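Local coordinates for protein succinylglutamate desuccinylase/aspartoacylase (Ruegeria sp. TM1040, PDB 3NA6) that probably hydrolyses acylated amino acids, as a likely zinc-dependent member of the succinylglutamate desuccinylase/aspartoacylase family, at residues V205-E210 with I234-L239; V67-L72 with K227-V232; T51-G56 with G193-A198. All blocks are in the same frame, centred on the assembly; numbering follows the deposited sequence.

Contact 1: V205-E210 with I234-L239. With CA (calcium ion), chain C.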
# COMPACT_ATOMS: atom_id res chain seq x y z
N VAL A 205 35.09 -8.88 -24.48
CA VAL A 205 35.36 -9.51 -23.19
C VAL A 205 34.44 -8.95 -22.11
O VAL A 205 34.25 -7.73 -21.99
CB VAL A 205 36.84 -9.33 -22.74
CG1 VAL A 205 37.02 -9.77 -21.30
CG2 VAL A 205 37.73 -10.14 -23.63
N LEU A 206 33.84 -9.87 -21.36
CA LEU A 206 32.99 -9.55 -20.25
C LEU A 206 33.59 -10.20 -19.00
O LEU A 206 33.97 -11.37 -19.04
CB LEU A 206 31.56 -10.07 -20.46
CG LEU A 206 30.76 -9.97 -19.14
CD1 LEU A 206 29.94 -8.67 -19.08
CD2 LEU A 206 29.96 -11.22 -18.89
N VAL A 207 33.67 -9.42 -17.92
CA VAL A 207 34.09 -9.91 -16.59
C VAL A 207 32.87 -9.79 -15.69
O VAL A 207 32.21 -8.74 -15.66
CB VAL A 207 35.28 -9.05 -16.07
CG1 VAL A 207 35.49 -9.22 -14.58
CG2 VAL A 207 36.52 -9.39 -16.86
N THR A 208 32.49 -10.88 -15.05
CA THR A 208 31.34 -10.86 -14.17
C THR A 208 31.67 -11.58 -12.87
O THR A 208 32.64 -12.33 -12.78
CB THR A 208 30.04 -11.38 -14.85
OG1 THR A 208 28.91 -11.09 -14.01
CG2 THR A 208 30.10 -12.88 -15.16
N THR A 209 30.87 -11.30 -11.85
CA THR A 209 31.08 -11.85 -10.52
C THR A 209 29.80 -12.31 -9.79
O THR A 209 28.65 -11.99 -10.19
CB THR A 209 31.65 -10.76 -9.63
OG1 THR A 209 30.62 -9.80 -9.38
CG2 THR A 209 32.83 -10.05 -10.24
N GLU A 210 30.02 -13.02 -8.69
CA GLU A 210 29.05 -13.11 -7.59
C GLU A 210 29.87 -12.97 -6.32
O GLU A 210 30.57 -13.90 -5.97
CB GLU A 210 28.32 -14.46 -7.58
CG GLU A 210 27.33 -14.67 -8.73
CD GLU A 210 26.04 -13.87 -8.58
OE1 GLU A 210 25.91 -13.13 -7.59
OE2 GLU A 210 25.16 -14.01 -9.44
N ILE A 234 44.29 -3.33 -14.96
CA ILE A 234 45.71 -3.52 -15.33
C ILE A 234 45.82 -4.52 -16.52
O ILE A 234 46.54 -4.25 -17.48
CB ILE A 234 46.56 -4.01 -14.14
CG1 ILE A 234 46.66 -2.91 -13.07
CG2 ILE A 234 48.01 -4.40 -14.61
CD1 ILE A 234 47.23 -3.37 -11.65
N HIS A 235 45.12 -5.65 -16.43
CA HIS A 235 45.08 -6.67 -17.49
C HIS A 235 44.66 -6.04 -18.84
O HIS A 235 45.25 -6.35 -19.90
CB HIS A 235 44.09 -7.78 -17.08
CG HIS A 235 43.92 -8.91 -18.08
ND1 HIS A 235 44.84 -9.94 -18.21
CD2 HIS A 235 42.95 -9.16 -18.99
CE1 HIS A 235 44.41 -10.78 -19.13
NE2 HIS A 235 43.28 -10.33 -19.62
N PHE A 236 43.69 -5.12 -18.79
CA PHE A 236 43.20 -4.44 -19.99
C PHE A 236 44.08 -3.25 -20.42
O PHE A 236 43.78 -2.59 -21.42
CB PHE A 236 41.76 -3.94 -19.79
CG PHE A 236 40.73 -5.04 -19.57
CD1 PHE A 236 40.76 -6.22 -20.32
CD2 PHE A 236 39.70 -4.87 -18.66
CE1 PHE A 236 39.78 -7.20 -20.14
CE2 PHE A 236 38.72 -5.86 -18.48
CZ PHE A 236 38.79 -7.03 -19.21
N GLY A 237 45.13 -2.97 -19.65
CA GLY A 237 46.08 -1.93 -19.99
C GLY A 237 45.59 -0.52 -19.72
O GLY A 237 46.21 0.44 -20.16
N ILE A 238 44.52 -0.36 -18.95
CA ILE A 238 43.97 0.97 -18.73
C ILE A 238 44.59 1.65 -17.51
O ILE A 238 44.78 2.89 -17.50
CB ILE A 238 42.42 0.92 -18.59
CG1 ILE A 238 41.81 0.25 -19.84
CG2 ILE A 238 41.86 2.32 -18.38
CD1 ILE A 238 40.25 0.04 -19.84
N LEU A 239 44.84 0.86 -16.46
CA LEU A 239 45.56 1.30 -15.26
C LEU A 239 46.91 0.60 -15.28
O LEU A 239 47.07 -0.39 -16.00
CB LEU A 239 44.81 0.95 -13.96
CG LEU A 239 43.46 1.61 -13.68
CD1 LEU A 239 42.84 1.19 -12.31
CD2 LEU A 239 43.61 3.12 -13.73
CA CA C . 48.27 1.11 -21.13
O HOH W 1 49.66 0.02 -19.38
O HOH W 2 48.70 -0.97 -22.52
O HOH W 3 49.94 2.65 -22.22
O HOH W 4 46.61 1.56 -23.11
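Just beyond F236, the residue whose ring reaches across to V205 and V207, the carbonyl O of G237 binds a calcium ion at 2.4 Å. Four waters and OG1 of T82 complete a shell of six oxygens, so the protein supplies two ligands and solvent the other four. The carbonyl is presented by a Schellman motif that ends the helix: G237 takes a positive phi of 77°, easy for a residue without a CB, and its N bonds back to I234 O at 2.9 Å. The last turn is thereby closed off, and the chain leaves it with the G237 carbonyl directed to the metal.

The contact itself is apolar and small. F236 holds CG beside its backbone N (chi1 -64°), which sends the long flat side chain away from the metal and toward strand 205-210. V205 and V207 both meet the rim of the ring, near its plane. CG1 of V205 rests 3.9 Å from F236 CZ and is equally close to CE1, whereas CG2 of V207 lies 4.0 Å from CZ. A phenyl group suits this place because it can bridge a wide gap, the CA atoms of V205 and F236 being 9.9 Å apart. Valine suits the strand: its branched CB is at ease in extended backbone, and two positions apart the side chains emerge on the same side of the sheet.

Between them L206 points the opposite way and packs on helix 195-200. Strand 205-210 runs in the large mixed sheet between strands 140-143 and 156-160, and helix 165-178 also touches V205 and V207, through A174, so that F236 packs the end of helix 219-235 against one face of this sheet.

Contact 2: V67-L72 with K227-V232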
# COMPACT_ATOMS: atom_id res chain seq x y z
N VAL A 67 30.31 -0.10 -4.23
CA VAL A 67 31.36 0.44 -3.36
C VAL A 67 32.67 0.60 -4.14
O VAL A 67 33.31 1.67 -4.10
CB VAL A 67 31.56 -0.45 -2.11
CG1 VAL A 67 32.82 -0.01 -1.33
CG2 VAL A 67 30.31 -0.39 -1.23
N ALA A 68 33.09 -0.46 -4.84
CA ALA A 68 34.35 -0.43 -5.60
C ALA A 68 34.34 0.65 -6.69
O ALA A 68 35.37 1.33 -6.91
CB ALA A 68 34.64 -1.82 -6.22
N LEU A 69 33.18 0.83 -7.32
CA LEU A 69 33.05 1.78 -8.44
C LEU A 69 32.92 3.20 -7.95
O LEU A 69 33.48 4.12 -8.59
CB LEU A 69 31.89 1.39 -9.39
CG LEU A 69 32.13 0.06 -10.14
CD1 LEU A 69 30.88 -0.46 -10.90
CD2 LEU A 69 33.30 0.25 -11.14
N GLN A 70 32.23 3.42 -6.83
CA GLN A 70 32.20 4.78 -6.29
C GLN A 70 33.62 5.21 -5.92
O GLN A 70 34.02 6.33 -6.22
CB GLN A 70 31.29 4.95 -5.08
CG GLN A 70 29.82 5.06 -5.39
CD GLN A 70 29.45 6.45 -5.98
OE1 GLN A 70 30.08 6.94 -6.92
NE2 GLN A 70 28.43 7.04 -5.44
N GLU A 71 34.39 4.32 -5.30
CA GLU A 71 35.76 4.67 -4.91
C GLU A 71 36.63 4.91 -6.15
O GLU A 71 37.36 5.89 -6.23
CB GLU A 71 36.39 3.59 -4.06
CG GLU A 71 37.75 3.97 -3.52
CD GLU A 71 38.42 2.83 -2.82
OE1 GLU A 71 38.10 2.57 -1.64
OE2 GLU A 71 39.28 2.21 -3.44
N LEU A 72 36.50 4.04 -7.14
CA LEU A 72 37.21 4.23 -8.40
C LEU A 72 36.90 5.60 -9.02
O LEU A 72 37.81 6.32 -9.41
CB LEU A 72 36.88 3.11 -9.41
CG LEU A 72 37.84 3.07 -10.62
CD1 LEU A 72 39.21 2.50 -10.23
CD2 LEU A 72 37.23 2.29 -11.75
N LYS A 227 40.15 -5.16 -5.58
CA LYS A 227 41.34 -5.83 -6.11
C LYS A 227 41.05 -6.39 -7.51
O LYS A 227 41.83 -6.21 -8.45
CB LYS A 227 41.78 -6.95 -5.17
CG LYS A 227 42.74 -8.00 -5.72
CD LYS A 227 42.77 -9.26 -4.79
CE LYS A 227 43.28 -10.49 -5.51
NZ LYS A 227 43.02 -11.78 -4.79
N GLY A 228 39.93 -7.08 -7.61
CA GLY A 228 39.50 -7.67 -8.88
C GLY A 228 39.36 -6.59 -9.95
O GLY A 228 39.84 -6.78 -11.06
N LEU A 229 38.77 -5.45 -9.60
CA LEU A 229 38.58 -4.32 -10.53
C LEU A 229 39.91 -3.73 -10.96
O LEU A 229 40.16 -3.55 -12.17
CB LEU A 229 37.75 -3.23 -9.88
CG LEU A 229 37.42 -1.96 -10.67
CD1 LEU A 229 36.78 -2.36 -12.03
CD2 LEU A 229 36.51 -0.97 -9.83
N ARG A 230 40.78 -3.47 -9.98
CA ARG A 230 42.09 -2.95 -10.29
C ARG A 230 42.87 -3.96 -11.14
O ARG A 230 43.45 -3.58 -12.17
CB ARG A 230 42.84 -2.59 -9.02
CG ARG A 230 44.19 -1.93 -9.29
CD ARG A 230 44.93 -1.54 -7.99
NE ARG A 230 46.33 -1.21 -8.27
CZ ARG A 230 47.35 -2.08 -8.34
NH1 ARG A 230 47.18 -3.39 -8.12
NH2 ARG A 230 48.56 -1.63 -8.64
N ASN A 231 42.89 -5.22 -10.72
CA ASN A 231 43.54 -6.26 -11.52
C ASN A 231 43.08 -6.31 -12.97
O ASN A 231 43.93 -6.35 -13.88
CB ASN A 231 43.34 -7.64 -10.93
CG ASN A 231 44.26 -7.93 -9.72
OD1 ASN A 231 45.17 -7.18 -9.40
ND2 ASN A 231 43.99 -9.02 -9.04
N VAL A 232 41.76 -6.36 -13.22
CA VAL A 232 41.30 -6.46 -14.62
C VAL A 232 41.64 -5.18 -15.39
O VAL A 232 41.99 -5.24 -16.57
CB VAL A 232 39.82 -6.87 -14.78
CG1 VAL A 232 39.58 -8.23 -14.11
CG2 VAL A 232 38.88 -5.81 -14.22
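L229 pushes one methyl, CD2, into a patch formed by A68, L69 and L72 of the facing helix. Its closest neighbour there is CD2 of L69, 3.7 Å from L229 CD2, and the two side chains cross at about a right angle. CD2 of L72 comes to 3.9 Å of the same L229 methyl, at a more slanting approach. A68 lies beneath, its CB 4.2 Å from L229 CD2, and its carbonyl O touches that methyl as well.

The torsions account for this convergence. L229 extends CG away from its backbone N (chi1 -180°), straight at the other helix, while L69 keeps CG beside its N (chi1 -65°), a turn that brings its end closer to L229 than its CB direction would suggest. The short alanine lets the leucine come down near the backbone; the leucines supply the bulk around it. The segment axes come within 10.4 Å, their directions 56° apart, a separation bridged here by the L229 side chain.

Polar residues occupy other sides of the pair: E71 forms salt bridges with K226 and with R286 of the second subunit, and R230 bonds to the backbone of E242. Both helices lie on one face of the mixed sheet, where L54 of strand 51-55 touches L69, L72 and L229 alike, and strand 83-88 adds L85 and I87 around L69 and L72.

Contact 3: T51-G56 with G193-A198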
# COMPACT_ATOMS: atom_id res chain seq x y z
N THR A 51 38.67 1.26 -23.89
CA THR A 51 37.59 1.79 -23.09
C THR A 51 36.97 0.63 -22.36
O THR A 51 36.69 -0.40 -22.98
CB THR A 51 36.51 2.46 -23.95
OG1 THR A 51 37.06 3.64 -24.57
CG2 THR A 51 35.26 2.82 -23.06
N ALA A 52 36.81 0.77 -21.05
CA ALA A 52 36.08 -0.20 -20.23
C ALA A 52 34.80 0.45 -19.72
O ALA A 52 34.80 1.59 -19.23
CB ALA A 52 36.92 -0.70 -19.06
N LEU A 53 33.71 -0.31 -19.85
CA LEU A 53 32.42 0.04 -19.30
C LEU A 53 32.19 -0.79 -18.04
O LEU A 53 32.11 -2.03 -18.08
CB LEU A 53 31.32 -0.19 -20.32
CG LEU A 53 29.89 0.24 -19.94
CD1 LEU A 53 29.78 1.76 -19.64
CD2 LEU A 53 28.91 -0.17 -21.04
N LEU A 54 32.08 -0.08 -16.93
CA LEU A 54 32.08 -0.67 -15.58
C LEU A 54 30.74 -0.38 -14.90
O LEU A 54 30.37 0.79 -14.72
CB LEU A 54 33.23 -0.11 -14.74
CG LEU A 54 34.59 -0.13 -15.47
CD1 LEU A 54 35.58 0.70 -14.74
CD2 LEU A 54 35.05 -1.56 -15.63
N THR A 55 30.02 -1.43 -14.56
CA THR A 55 28.71 -1.26 -13.95
C THR A 55 28.59 -2.01 -12.63
O THR A 55 29.11 -3.12 -12.48
CB THR A 55 27.62 -1.75 -14.91
OG1 THR A 55 28.02 -3.01 -15.48
CG2 THR A 55 27.39 -0.72 -16.02
N GLY A 56 27.89 -1.39 -11.68
CA GLY A 56 27.44 -2.01 -10.46
C GLY A 56 25.93 -1.83 -10.33
O GLY A 56 25.35 -1.03 -11.00
N GLY A 193 18.36 -12.19 -23.53
CA GLY A 193 18.07 -10.94 -22.83
C GLY A 193 19.07 -10.45 -21.79
O GLY A 193 18.90 -9.37 -21.24
N MSE A 194 20.11 -11.24 -21.51
CA MSE A 194 21.08 -10.85 -20.52
C MSE A 194 22.12 -9.84 -21.03
O MSE A 194 22.50 -9.82 -22.21
CB MSE A 194 21.75 -12.08 -19.93
CG MSE A 194 20.89 -12.76 -18.85
SE MSE A 194 21.87 -14.25 -18.17
CE MSE A 194 22.94 -13.38 -16.86
N TYR A 195 22.55 -8.99 -20.11
CA TYR A 195 23.61 -8.05 -20.33
C TYR A 195 24.87 -8.77 -20.80
O TYR A 195 25.48 -8.35 -21.76
CB TYR A 195 23.91 -7.26 -19.07
CG TYR A 195 24.91 -6.16 -19.30
CD1 TYR A 195 24.66 -5.15 -20.20
CD2 TYR A 195 26.09 -6.12 -18.59
CE1 TYR A 195 25.58 -4.12 -20.39
CE2 TYR A 195 27.00 -5.12 -18.79
CZ TYR A 195 26.74 -4.12 -19.67
OH TYR A 195 27.68 -3.13 -19.84
N ASP A 196 25.23 -9.85 -20.13
CA ASP A 196 26.43 -10.60 -20.51
C ASP A 196 26.39 -10.99 -21.98
O ASP A 196 27.39 -10.88 -22.67
CB ASP A 196 26.58 -11.88 -19.69
CG ASP A 196 26.69 -11.64 -18.18
OD1 ASP A 196 27.09 -10.54 -17.73
OD2 ASP A 196 26.37 -12.59 -17.43
N THR A 197 25.24 -11.46 -22.44
CA THR A 197 25.06 -11.82 -23.85
C THR A 197 25.22 -10.61 -24.79
O THR A 197 25.87 -10.70 -25.82
CB THR A 197 23.73 -12.55 -24.03
OG1 THR A 197 23.67 -13.60 -23.06
CG2 THR A 197 23.56 -13.14 -25.43
N ALA A 198 24.68 -9.46 -24.40
CA ALA A 198 24.81 -8.24 -25.17
C ALA A 198 26.30 -7.91 -25.43
O ALA A 198 26.68 -7.54 -26.54
CB ALA A 198 24.14 -7.07 -24.43
O HOH W 5 29.40 -3.04 -17.83
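Y195 stretches its ring away from the helix with CG opposite the backbone N (chi1 -173°), while T55 swings OG1 between its own backbone N and carbonyl carbon (chi1 45°), and together these turns bring both hydroxyls to one water. That water donates a bond of 2.9 Å to L53 O and one of 2.7 Å to T55 OG1, and it is also hydrogen-bonded to Y195 OH at 2.6 Å. Three protein oxygens thus hold it in a buried place, and the strand and the helix are joined through it.

Direct contact is limited to packing. CD2 of L53 lies 3.4 Å from Y195 OH, so an apolar methyl borders the phenol oxygen. T55 OG1 approaches CE2 of the Y195 ring to 4.1 Å, at a slant to the ring. Each residue type fits: tyrosine is long enough to span from helix 195-200 to the strand and still carry a hydroxyl, threonine offers a polar group from a strand-friendly branched side chain, and leucine fills the hydrophobic side, where F130 and L134 of helix 122-134 also meet it. F91 packs edge-to-face with the Y195 ring, which helps fix its position.

The tyrosine side chain lies near, without touching, H59, E62 and H145, a possible vacant metal site, which would fit the metal-dependent hydrolases of this family. T55 OG1 is also hydrogen-bonded to D143 OD1, so the water, held by three oxygens, couples the Y195 hydroxyl to T55 and through it to a carboxylate.

In the fold
From the N terminus, strand 51-55 leads into helix 64-75, so the first halves of contacts 3 and 2 are neighbours in sequence. Contact 3 closes its loop at 193-198, before strand 205-210 opens contact 1; these two stand in series. Contact 2 closes later, at 227-232, and so crosses contact 3; it crosses contact 1 as well, because that loop ends only at 234-239. Helix 219-235 serves contacts 1 and 2, which meet where V207 packs on V232. Contact 1 ties the end of this helix to one face of the mixed sheet, contact 2 packs it against helix 64-75 on the same face, and contact 3 ties helix 195-200 to the other, giving a three-layer alpha/beta/alpha core.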